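Side-chain contacts in cytochrome P450 268A2 Cyp268A2 (Mycobacterium marinum, PDB 6BLD), which is a cytochrome P450, a heme protein, that holds (3E,5E)-6,10-dimethylundeca-3,5,9-trien-2-one in a pocket beside its heme: residues Asn84-Glu89 against Phe102-Pro107; Glu174-Arg179 against Gln209-Gln214; Leu301-Thr306 against Ser357-Val362. All coordinates share one frame; numbering follows the deposited sequence.

How the contacts relate
Contact 1 and contact 3 approach the heme from different parts of the fold: F102 and L103 of contact 1 lie against a propionate side chain, while V302 of contact 3 touches the cofactor from helix 290-305. Contact 2 lies nearer the surface and reaches the pocket through Q209, which bonds O14 of DXJ; L103 of contact 1 touches the same ligand. The centres of contacts 1 and 2 are 24 Å apart and those of contacts 1 and 3 are 23 Å apart, whereas contacts 2 and 3, at 32 Å, lie on opposite sides of the chain's centre. No two contacts touch; even contacts 1 and 2 leave about 8 Å between nearest atoms.

Contact 1. Residues Asn84-Glu89 against Phe102-Pro107; sequences NGVLFE and FLAMDP. With HEM (protoporphyrin IX containing Fe), chain B.
V86 hydrogen-bonds R312 through its backbone while its side chain meets L103 and A104. R312 fixes the 84-89 chain further by bonding the carbonyls of N84 and L87. Across the contact the work is apolar and falls to the two methyls of V86: CG2 meets L103 CD2 at 3.8 Å as the two side chains cross obliquely, while CG1 sits 3.6 Å from the carbonyl O of L103 and 4.2 Å from CB of A104. The two branches let one valine meet the L103 side chain and the L103-A104 backbone at once, and the small alanine lets the chains come close, the CA atoms of G85 and A104 being 5.3 Å apart. G85 has positive phi (102°), a backbone conformation readily taken by glycine, which has no CB to meet the carbonyl O of N84.

L103 also flanks the heme propionate oxygen O2A, which lies in van der Waals contact with its CA at 3.4 Å and its methyl CD1 at 3.7 Å. The ring of F102 meets the same carboxylate with its edge, in plane, CE1 standing 3.4 Å from heme CGA. With CG between its backbone N and carbonyl carbon (chi1 60°), F102 brings that edge to the acid group. H110, R114, R313 and H370 hydrogen-bond the heme, the two arginines probably balancing negative charge.

Lying between strand 80-81 and helix 109-117, the two segments belong to the B-C loop of the P450 fold, which here lines the pockets of both heme and DXJ.

Contact 2. Residues Glu174-Arg179 against Gln209-Gln214; sequences EADRER and QMYLHQ. With DXJ ((3E,5E)-6,10-dimethylundeca-3,5,9-trien-2-one), chain C.
The polar link between the start of helix 177-186 and helix 201-225 is a single hydrogen bond, from OH of Y211 to OD1 of D176, 3.0 Å long. The oxygen is approached on its anti side, with the donor 23° out of the carboxylate plane. Aspartate suits this place because its short side chain offers an acceptor just where helix 177-186 begins, and tyrosine because its ring spans the gap before the hydroxyl bonds. Y211 CG is anti to the backbone N, which sends the ring out from helix 201-225 toward its partners.

The second interaction is packing: R179 crosses Y211 at about a right angle, with the flat groups nearly parallel, their planes 18° apart. CE1 of Y211 lies over one guanidinium face, 3.3 Å above the plane, and CZ of R179 comes within 3.4 Å of this same CE1. The bend at chi3 brings the guanidinium face against CE1, offset toward the rim, while CB of R179 sits 3.5 Å from CZ of the tyrosine. The long arginine thus packs its aliphatic part near the hydroxyl and its flat head farther along the ring. V180 and A183 of helix 177-186 also touch Y211.

A third interaction faces the ligand. Q209 gives its NE2 to O14 of DXJ at 2.7 Å, with an N-H...O angle of 141°; the same nitrogen also bonds the carbonyl O of L95. An amide donor suits a carbonyl acceptor in this way. The pairing joins the F and G helices of the P450 fold, and the G helix helps line the ligand pocket.

Contact 3. Residues Leu301-Thr306 against Ser357-Val362; sequences LVRWAT and SPNPHV
This is a largely apolar side-chain contact between the C-terminal end of helix 290-305, the K helix of the P450 fold, and the irregular loop 357-362, turned at P360, that leads toward the heme-binding loop. H361 lies at its heart. Its CB packs on CB of R303 at 3.7 Å, the backbone N of R303 stands over one face of the imidazole, and CG1 of V302 touches CE1 at 3.6 Å. With CG1 of V302 anti to the backbone N (chi1 167°), that methyl meets the histidine, and V302 also contacts the heme. Valine, compact and apolar, suits a place that touches both the imidazole and the heme.

The histidine is held in rotation by both nitrogens: NE2 pairs with OE1 of E299 and ND1 with the backbone N of G363. N359 brings OD1 to 3.6 Å from CD of R303, the two side chains crossing at about a right angle. This oxygen is buried without a polar partner in the model.

R303 lends the contact its aliphatic part and spends its charge farther on. Its chain bends at chi3 (90°), turning the guanidinium to E300, in the ExxR motif of P450s, to the carbonyl O of P349 and over W341 in a cation-pi interaction. Where the helix ends, T306 takes positive phi and its OG1 donates to O of R303 at 2.7 Å, from 39° above the carbonyl plane.

Because the backbone NH of G363 gives its hydrogen to ND1, the proton of H361 is probably on NE2, facing E299, and the nearby carboxylate would be expected to polarise the ring.

Contact 1. Residues Asn84-Glu89 against Phe102-Pro107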
loop_
_atom_site.group_PDB
_atom_site.type_symbol
_atom_site.label_atom_id
_atom_site.label_comp_id
_atom_site.label_asym_id
_atom_site.label_seq_id
_atom_site.Cartn_x
_atom_site.Cartn_y
_atom_site.Cartn_z
ATOM N N ASN A 84 3.870 17.144 6.727
ATOM C CA ASN A 84 2.581 17.798 6.914
ATOM C C ASN A 84 1.426 16.896 6.486
ATOM O O ASN A 84 0.351 17.380 6.128
ATOM C CB ASN A 84 2.534 19.122 6.154
ATOM C CG ASN A 84 3.664 20.056 6.536
ATOM O OD1 ASN A 84 4.522 20.378 5.715
ATOM N ND2 ASN A 84 3.671 20.497 7.789
ATOM N N GLY A 85 1.637 15.591 6.519
ATOM C CA GLY A 85 0.629 14.638 6.102
ATOM C C GLY A 85 0.902 14.092 4.713
ATOM O O GLY A 85 1.416 14.787 3.828
ATOM N N VAL A 86 0.553 12.819 4.514
ATOM C CA VAL A 86 0.784 12.137 3.246
ATOM C C VAL A 86 -0.480 11.524 2.663
ATOM O O VAL A 86 -0.438 10.996 1.551
ATOM C CB VAL A 86 1.880 11.058 3.380
ATOM C CG1 VAL A 86 3.201 11.691 3.775
ATOM C CG2 VAL A 86 1.463 9.994 4.387
ATOM N N LEU A 87 -1.607 11.584 3.367
ATOM C CA LEU A 87 -2.838 10.970 2.890
ATOM C C LEU A 87 -3.605 11.925 1.982
ATOM O O LEU A 87 -3.617 13.141 2.199
ATOM C CB LEU A 87 -3.715 10.539 4.067
ATOM C CG LEU A 87 -3.205 9.327 4.854
ATOM C CD1 LEU A 87 -4.297 8.754 5.745
ATOM C CD2 LEU A 87 -2.657 8.257 3.919
ATOM N N PHE A 88 -4.242 11.356 0.955
ATOM C CA PHE A 88 -5.026 12.139 0.002
ATOM C C PHE A 88 -6.212 12.804 0.691
ATOM O O PHE A 88 -6.379 14.030 0.634
ATOM C CB PHE A 88 -5.489 11.224 -1.137
ATOM C CG PHE A 88 -6.276 11.920 -2.218
ATOM C CD1 PHE A 88 -6.108 13.271 -2.474
ATOM C CD2 PHE A 88 -7.176 11.205 -2.995
ATOM C CE1 PHE A 88 -6.833 13.897 -3.471
ATOM C CE2 PHE A 88 -7.901 11.825 -3.995
ATOM C CZ PHE A 88 -7.728 13.173 -4.233
ATOM N N GLU A 89 -7.048 12.008 1.346
ATOM C CA GLU A 89 -8.209 12.528 2.050
ATOM C C GLU A 89 -7.798 13.147 3.381
ATOM O O GLU A 89 -6.846 12.705 4.030
ATOM C CB GLU A 89 -9.227 11.410 2.280
ATOM C CG GLU A 89 -10.554 11.871 2.848
ATOM C CD GLU A 89 -11.532 10.728 3.013
ATOM O OE1 GLU A 89 -11.464 9.769 2.216
ATOM O OE2 GLU A 89 -12.365 10.786 3.941
ATOM N N PHE A 102 6.966 7.350 10.777
ATOM C CA PHE A 102 7.903 8.082 9.933
ATOM C C PHE A 102 7.472 8.151 8.474
ATOM O O PHE A 102 8.173 8.776 7.672
ATOM C CB PHE A 102 9.312 7.477 10.036
ATOM C CG PHE A 102 9.401 6.034 9.617
ATOM C CD1 PHE A 102 9.488 5.686 8.278
ATOM C CD2 PHE A 102 9.431 5.027 10.566
ATOM C CE1 PHE A 102 9.579 4.364 7.894
ATOM C CE2 PHE A 102 9.525 3.702 10.188
ATOM C CZ PHE A 102 9.598 3.368 8.850
ATOM N N LEU A 103 6.350 7.528 8.105
ATOM C CA LEU A 103 5.829 7.712 6.754
ATOM C C LEU A 103 5.487 9.176 6.501
ATOM O O LEU A 103 5.778 9.715 5.426
ATOM C CB LEU A 103 4.605 6.825 6.532
ATOM C CG LEU A 103 3.867 7.013 5.204
ATOM C CD1 LEU A 103 4.650 6.380 4.063
ATOM C CD2 LEU A 103 2.464 6.431 5.280
ATOM N N ALA A 104 4.883 9.836 7.482
ATOM C CA ALA A 104 4.555 11.259 7.399
ATOM C C ALA A 104 5.588 12.102 8.136
ATOM O O ALA A 104 5.255 12.967 8.946
ATOM C CB ALA A 104 3.155 11.510 7.942
ATOM N N MET A 105 6.865 11.844 7.862
ATOM C CA MET A 105 7.958 12.547 8.512
ATOM C C MET A 105 9.030 12.877 7.485
ATOM O O MET A 105 9.231 12.143 6.515
ATOM C CB MET A 105 8.577 11.718 9.646
ATOM C CG MET A 105 7.730 11.641 10.907
ATOM S SD MET A 105 8.615 10.834 12.255
ATOM C CE MET A 105 7.275 10.523 13.403
ATOM N N ASP A 106 9.713 13.987 7.712
ATOM C CA ASP A 106 10.833 14.411 6.893
ATOM C C ASP A 106 12.141 14.194 7.639
ATOM O O ASP A 106 12.145 14.007 8.861
ATOM C CB ASP A 106 10.691 15.893 6.514
ATOM C CG ASP A 106 9.494 16.156 5.623
ATOM O OD1 ASP A 106 9.383 15.500 4.564
ATOM O OD2 ASP A 106 8.664 17.016 5.981
ATOM N N PRO A 107 13.272 14.184 6.936
ATOM C CA PRO A 107 14.554 14.197 7.630
ATOM C C PRO A 107 14.665 15.427 8.506
ATOM O O PRO A 107 14.073 16.481 8.202
ATOM C CB PRO A 107 15.576 14.222 6.485
ATOM C CG PRO A 107 14.865 13.602 5.336
ATOM C CD PRO A 107 13.432 14.022 5.479
HETATM C CHA HEM B . 6.238 2.809 2.047
HETATM C CHB HEM B . 6.325 -1.230 4.740
HETATM C CHC HEM B . 4.673 -3.789 0.956
HETATM C CHD HEM B . 3.793 0.392 -1.368
HETATM C C1A HEM B . 6.417 1.943 3.105
HETATM C C2A HEM B . 6.917 2.286 4.423
HETATM C C3A HEM B . 6.943 1.175 5.162
HETATM C C4A HEM B . 6.455 0.082 4.345
HETATM C CMA HEM B . 7.409 1.072 6.631
HETATM C CAA HEM B . 7.355 3.693 4.882
HETATM C CBA HEM B . 8.789 3.931 4.416
HETATM C CGA HEM B . 9.190 5.359 4.681
HETATM O O1A HEM B . 10.415 5.645 4.690
HETATM O O2A HEM B . 8.286 6.210 4.890
HETATM C C1B HEM B . 5.950 -2.284 3.937
HETATM C C2B HEM B . 6.021 -3.683 4.294
HETATM C C3B HEM B . 5.577 -4.406 3.268
HETATM C C4B HEM B . 5.192 -3.486 2.202
HETATM C CMB HEM B . 6.533 -4.255 5.634
HETATM C CAB HEM B . 5.513 -5.951 3.306
HETATM C CBB HEM B . 5.180 -6.690 2.249
HETATM C C1C HEM B . 4.294 -2.878 -0.012
HETATM C C2C HEM B . 3.765 -3.190 -1.327
HETATM C C3C HEM B . 3.517 -2.026 -1.959
HETATM C C4C HEM B . 3.894 -0.950 -1.072
HETATM C CMC HEM B . 3.533 -4.632 -1.837
HETATM C CAC HEM B . 2.962 -1.754 -3.377
HETATM C CBC HEM B . 2.825 -2.696 -4.315
HETATM C C1D HEM B . 4.388 1.417 -0.667
HETATM C C2D HEM B . 4.414 2.814 -1.044
HETATM C C3D HEM B . 5.086 3.486 -0.103
HETATM C C4D HEM B . 5.515 2.534 0.906
HETATM C CMD HEM B . 3.767 3.406 -2.316
HETATM C CAD HEM B . 5.369 5.006 -0.092
HETATM C CBD HEM B . 6.529 5.305 -1.038
HETATM C CGD HEM B . 6.803 6.786 -1.100
HETATM O O1D HEM B . 7.699 7.195 -1.884
HETATM O O2D HEM B . 6.127 7.559 -0.374
HETATM N NA HEM B . 6.145 0.587 3.096
HETATM N NB HEM B . 5.439 -2.201 2.655
HETATM N NC HEM B . 4.359 -1.502 0.105
HETATM N ND HEM B . 5.070 1.284 0.526
HETATM FE FE HEM B . 5.464 -0.484 1.487
#

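Contact 2. Residues Glu174-Arg179 against Gln209-Gln214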
loop_
_atom_site.group_PDB
_atom_site.type_symbol
_atom_site.label_atom_id
_atom_site.label_comp_id
_atom_site.label_asym_id
_atom_site.label_seq_id
_atom_site.Cartn_x
_atom_site.Cartn_y
_atom_site.Cartn_z
ATOM N N GLU A 174 0.156 -15.510 18.556
ATOM C CA GLU A 174 -0.742 -16.162 17.608
ATOM C C GLU A 174 -2.197 -15.781 17.847
ATOM O O GLU A 174 -2.970 -15.652 16.889
ATOM C CB GLU A 174 -0.571 -17.679 17.685
ATOM C CG GLU A 174 -1.453 -18.441 16.717
ATOM C CD GLU A 174 -0.849 -18.542 15.329
ATOM O OE1 GLU A 174 0.351 -18.229 15.173
ATOM O OE2 GLU A 174 -1.575 -18.937 14.393
ATOM N N ALA A 175 -2.589 -15.585 19.108
ATOM C CA ALA A 175 -3.969 -15.225 19.413
ATOM C C ALA A 175 -4.348 -13.849 18.877
ATOM O O ALA A 175 -5.541 -13.546 18.779
ATOM C CB ALA A 175 -4.206 -15.278 20.923
ATOM N N ASP A 176 -3.370 -13.017 18.524
ATOM C CA ASP A 176 -3.626 -11.672 18.027
ATOM C C ASP A 176 -3.383 -11.524 16.532
ATOM O O ASP A 176 -3.582 -10.430 15.995
ATOM C CB ASP A 176 -2.758 -10.657 18.778
ATOM C CG ASP A 176 -3.060 -10.614 20.258
ATOM O OD1 ASP A 176 -4.217 -10.313 20.620
ATOM O OD2 ASP A 176 -2.141 -10.885 21.057
ATOM N N ARG A 177 -2.969 -12.590 15.846
ATOM C CA ARG A 177 -2.527 -12.447 14.461
ATOM C C ARG A 177 -3.691 -12.125 13.531
ATOM O O ARG A 177 -3.608 -11.195 12.721
ATOM C CB ARG A 177 -1.800 -13.716 14.013
ATOM C CG ARG A 177 -0.375 -13.803 14.535
ATOM C CD ARG A 177 0.285 -15.125 14.185
ATOM N NE ARG A 177 1.633 -15.218 14.743
ATOM C CZ ARG A 177 2.713 -15.548 14.042
ATOM N NH1 ARG A 177 2.611 -15.820 12.748
ATOM N NH2 ARG A 177 3.898 -15.603 14.634
ATOM N N GLU A 178 -4.789 -12.878 13.632
ATOM C CA GLU A 178 -5.918 -12.638 12.737
ATOM C C GLU A 178 -6.610 -11.313 13.038
ATOM O O GLU A 178 -7.124 -10.664 12.120
ATOM C CB GLU A 178 -6.919 -13.792 12.820
ATOM C CG GLU A 178 -6.403 -15.109 12.252
ATOM C CD GLU A 178 -5.963 -14.997 10.801
ATOM O OE1 GLU A 178 -6.567 -14.205 10.045
ATOM O OE2 GLU A 178 -5.010 -15.705 10.415
ATOM N N ARG A 179 -6.631 -10.894 14.306
ATOM C CA ARG A 179 -7.251 -9.617 14.644
ATOM C C ARG A 179 -6.404 -8.440 14.176
ATOM O O ARG A 179 -6.952 -7.398 13.796
ATOM C CB ARG A 179 -7.497 -9.530 16.149
ATOM C CG ARG A 179 -8.405 -10.618 16.694
ATOM C CD ARG A 179 -8.416 -10.615 18.213
ATOM N NE ARG A 179 -8.988 -9.387 18.754
ATOM C CZ ARG A 179 -9.126 -9.137 20.053
ATOM N NH1 ARG A 179 -8.731 -10.033 20.948
ATOM N NH2 ARG A 179 -9.658 -7.992 20.456
ATOM N N GLN A 209 -7.641 1.095 15.551
ATOM C CA GLN A 209 -6.386 1.700 15.982
ATOM C C GLN A 209 -6.124 1.414 17.455
ATOM O O GLN A 209 -4.984 1.139 17.849
ATOM C CB GLN A 209 -6.415 3.206 15.730
ATOM C CG GLN A 209 -5.992 3.611 14.336
ATOM C CD GLN A 209 -5.741 5.099 14.223
ATOM O OE1 GLN A 209 -5.785 5.822 15.218
ATOM N NE2 GLN A 209 -5.474 5.566 13.008
ATOM N N MET A 210 -7.171 1.471 18.281
ATOM C CA MET A 210 -7.006 1.214 19.707
ATOM C C MET A 210 -6.506 -0.202 19.959
ATOM O O MET A 210 -5.618 -0.413 20.793
ATOM C CB MET A 210 -8.327 1.454 20.436
ATOM C CG MET A 210 -8.232 1.363 21.945
ATOM S SD MET A 210 -9.832 1.597 22.734
ATOM C CE MET A 210 -10.349 -0.104 22.959
ATOM N N TYR A 211 -7.056 -1.185 19.241
ATOM C CA TYR A 211 -6.615 -2.564 19.429
ATOM C C TYR A 211 -5.154 -2.735 19.032
ATOM O O TYR A 211 -4.382 -3.385 19.746
ATOM C CB TYR A 211 -7.497 -3.523 18.632
ATOM C CG TYR A 211 -6.919 -4.918 18.550
ATOM C CD1 TYR A 211 -6.963 -5.770 19.644
ATOM C CD2 TYR A 211 -6.308 -5.373 17.388
ATOM C CE1 TYR A 211 -6.427 -7.042 19.583
ATOM C CE2 TYR A 211 -5.768 -6.646 17.317
ATOM C CZ TYR A 211 -5.832 -7.474 18.418
ATOM O OH TYR A 211 -5.300 -8.739 18.358
ATOM N N LEU A 212 -4.757 -2.162 17.891
ATOM C CA LEU A 212 -3.367 -2.262 17.460
ATOM C C LEU A 212 -2.421 -1.611 18.461
ATOM O O LEU A 212 -1.301 -2.096 18.664
ATOM C CB LEU A 212 -3.200 -1.634 16.076
ATOM C CG LEU A 212 -3.875 -2.387 14.926
ATOM C CD1 LEU A 212 -3.797 -1.589 13.634
ATOM C CD2 LEU A 212 -3.253 -3.764 14.750
ATOM N N HIS A 213 -2.851 -0.521 19.101
ATOM C CA HIS A 213 -2.033 0.089 20.144
ATOM C C HIS A 213 -1.991 -0.774 21.400
ATOM O O HIS A 213 -1.013 -0.721 22.153
ATOM C CB HIS A 213 -2.551 1.490 20.472
ATOM C CG HIS A 213 -2.144 2.529 19.474
ATOM N ND1 HIS A 213 -1.579 3.732 19.838
ATOM C CD2 HIS A 213 -2.216 2.541 18.122
ATOM C CE1 HIS A 213 -1.321 4.441 18.752
ATOM N NE2 HIS A 213 -1.699 3.741 17.698
ATOM N N GLN A 214 -3.037 -1.567 21.641
ATOM C CA GLN A 214 -3.012 -2.501 22.763
ATOM C C GLN A 214 -1.987 -3.604 22.533
ATOM O O GLN A 214 -1.218 -3.946 23.439
ATOM C CB GLN A 214 -4.401 -3.102 22.978
ATOM C CG GLN A 214 -5.350 -2.210 23.750
ATOM C CD GLN A 214 -4.788 -1.795 25.094
ATOM O OE1 GLN A 214 -4.422 -2.635 25.914
ATOM N NE2 GLN A 214 -4.714 -0.494 25.323
HETATM C C10 DXJ C . -3.472 4.617 8.200
HETATM C C13 DXJ C . -7.008 5.757 9.126
HETATM C C01 DXJ C . 2.220 2.237 2.257
HETATM C C02 DXJ C . 1.024 2.221 3.204
HETATM C C03 DXJ C . 1.113 2.814 4.377
HETATM C C04 DXJ C . -0.270 1.523 2.785
HETATM C C05 DXJ C . -0.070 2.814 5.344
HETATM C C06 DXJ C . -0.351 4.203 5.913
HETATM C C07 DXJ C . -1.292 4.178 7.116
HETATM C C08 DXJ C . -2.523 4.635 7.002
HETATM C C09 DXJ C . -0.800 3.629 8.453
HETATM C C11 DXJ C . -4.600 5.296 8.143
HETATM C C12 DXJ C . -5.566 5.298 9.325
HETATM O O14 DXJ C . -5.197 4.945 10.395
#

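Contact 3. Residues Leu301-Thr306 against Ser357-Val362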
loop_
_atom_site.group_PDB
_atom_site.type_symbol
_atom_site.label_atom_id
_atom_site.label_comp_id
_atom_site.label_asym_id
_atom_site.label_seq_id
_atom_site.Cartn_x
_atom_site.Cartn_y
_atom_site.Cartn_z
ATOM N N LEU A 301 2.885 -7.714 -11.867
ATOM C CA LEU A 301 1.732 -7.925 -10.995
ATOM C C LEU A 301 1.573 -6.772 -10.013
ATOM O O LEU A 301 0.451 -6.395 -9.661
ATOM C CB LEU A 301 1.875 -9.248 -10.247
ATOM C CG LEU A 301 1.646 -10.515 -11.072
ATOM C CD1 LEU A 301 1.854 -11.753 -10.219
ATOM C CD2 LEU A 301 0.256 -10.512 -11.686
ATOM N N VAL A 302 2.690 -6.209 -9.549
ATOM C CA VAL A 302 2.640 -5.025 -8.698
ATOM C C VAL A 302 2.166 -3.818 -9.493
ATOM O O VAL A 302 1.333 -3.034 -9.025
ATOM C CB VAL A 302 4.015 -4.774 -8.054
ATOM C CG1 VAL A 302 4.068 -3.388 -7.436
ATOM C CG2 VAL A 302 4.328 -5.832 -7.023
ATOM N N ARG A 303 2.697 -3.651 -10.705
ATOM C CA ARG A 303 2.217 -2.597 -11.591
ATOM C C ARG A 303 0.728 -2.748 -11.875
ATOM O O ARG A 303 -0.022 -1.760 -11.871
ATOM C CB ARG A 303 3.006 -2.614 -12.908
ATOM C CG ARG A 303 2.524 -1.590 -13.929
ATOM C CD ARG A 303 3.012 -1.900 -15.351
ATOM N NE ARG A 303 2.079 -2.752 -16.089
ATOM C CZ ARG A 303 0.866 -2.383 -16.499
ATOM N NH1 ARG A 303 0.418 -1.153 -16.271
ATOM N NH2 ARG A 303 0.102 -3.246 -17.155
ATOM N N TRP A 304 0.292 -3.979 -12.140
ATOM C CA TRP A 304 -1.111 -4.234 -12.441
ATOM C C TRP A 304 -1.999 -3.940 -11.239
ATOM O O TRP A 304 -3.089 -3.376 -11.390
ATOM C CB TRP A 304 -1.292 -5.681 -12.898
ATOM C CG TRP A 304 -2.643 -5.969 -13.479
ATOM C CD1 TRP A 304 -3.713 -6.518 -12.834
ATOM C CD2 TRP A 304 -3.069 -5.724 -14.825
ATOM N NE1 TRP A 304 -4.778 -6.631 -13.695
ATOM C CE2 TRP A 304 -4.410 -6.150 -14.923
ATOM C CE3 TRP A 304 -2.449 -5.186 -15.957
ATOM C CZ2 TRP A 304 -5.138 -6.055 -16.106
ATOM C CZ3 TRP A 304 -3.175 -5.092 -17.131
ATOM C CH2 TRP A 304 -4.506 -5.526 -17.195
ATOM N N ALA A 305 -1.551 -4.306 -10.037
ATOM C CA ALA A 305 -2.373 -4.088 -8.852
ATOM C C ALA A 305 -2.369 -2.623 -8.439
ATOM O O ALA A 305 -3.433 -2.019 -8.247
ATOM C CB ALA A 305 -1.886 -4.973 -7.704
ATOM N N THR A 306 -1.176 -2.028 -8.319
ATOM C CA THR A 306 -0.982 -0.708 -7.727
ATOM C C THR A 306 -1.858 -0.581 -6.484
ATOM O O THR A 306 -2.802 0.222 -6.465
ATOM C CB THR A 306 -1.286 0.397 -8.745
ATOM O OG1 THR A 306 -0.625 0.099 -9.980
ATOM C CG2 THR A 306 -0.791 1.746 -8.243
ATOM N N SER A 357 10.083 -5.531 -19.634
ATOM C CA SER A 357 11.417 -5.116 -19.225
ATOM C C SER A 357 11.906 -4.014 -20.158
ATOM O O SER A 357 12.000 -4.228 -21.373
ATOM C CB SER A 357 12.384 -6.301 -19.234
ATOM O OG SER A 357 13.551 -6.007 -18.486
ATOM N N PRO A 358 12.218 -2.816 -19.637
ATOM C CA PRO A 358 12.142 -2.468 -18.214
ATOM C C PRO A 358 10.714 -2.246 -17.729
ATOM O O PRO A 358 9.801 -2.104 -18.541
ATOM C CB PRO A 358 12.941 -1.167 -18.135
ATOM C CG PRO A 358 12.743 -0.542 -19.468
ATOM C CD PRO A 358 12.682 -1.681 -20.454
ATOM N N ASN A 359 10.530 -2.226 -16.411
ATOM C CA ASN A 359 9.228 -1.987 -15.791
ATOM C C ASN A 359 9.393 -0.891 -14.748
ATOM O O ASN A 359 9.457 -1.168 -13.543
ATOM C CB ASN A 359 8.665 -3.267 -15.171
ATOM C CG ASN A 359 7.165 -3.204 -14.969
ATOM O OD1 ASN A 359 6.567 -2.128 -15.002
ATOM N ND2 ASN A 359 6.547 -4.360 -14.760
ATOM N N PRO A 360 9.462 0.378 -15.178
ATOM C CA PRO A 360 9.645 1.502 -14.251
ATOM C C PRO A 360 8.353 1.920 -13.552
ATOM O O PRO A 360 8.019 3.104 -13.477
ATOM C CB PRO A 360 10.181 2.607 -15.167
ATOM C CG PRO A 360 9.514 2.336 -16.474
ATOM C CD PRO A 360 9.356 0.832 -16.577
ATOM N N HIS A 361 7.621 0.938 -13.036
ATOM C CA HIS A 361 6.363 1.208 -12.364
ATOM C C HIS A 361 6.603 1.937 -11.044
ATOM O O HIS A 361 7.690 1.887 -10.460
ATOM C CB HIS A 361 5.597 -0.092 -12.115
ATOM C CG HIS A 361 6.263 -1.007 -11.133
ATOM N ND1 HIS A 361 6.119 -0.867 -9.769
ATOM C CD2 HIS A 361 7.076 -2.074 -11.319
ATOM C CE1 HIS A 361 6.815 -1.807 -9.158
ATOM N NE2 HIS A 361 7.406 -2.554 -10.074
ATOM N N VAL A 362 5.561 2.623 -10.577
ATOM C CA VAL A 362 5.623 3.349 -9.315
ATOM C C VAL A 362 4.683 2.698 -8.309
ATOM O O VAL A 362 4.046 3.385 -7.502
ATOM C CB VAL A 362 5.287 4.840 -9.506
ATOM C CG1 VAL A 362 6.437 5.557 -10.198
ATOM C CG2 VAL A 362 3.995 5.004 -10.294
#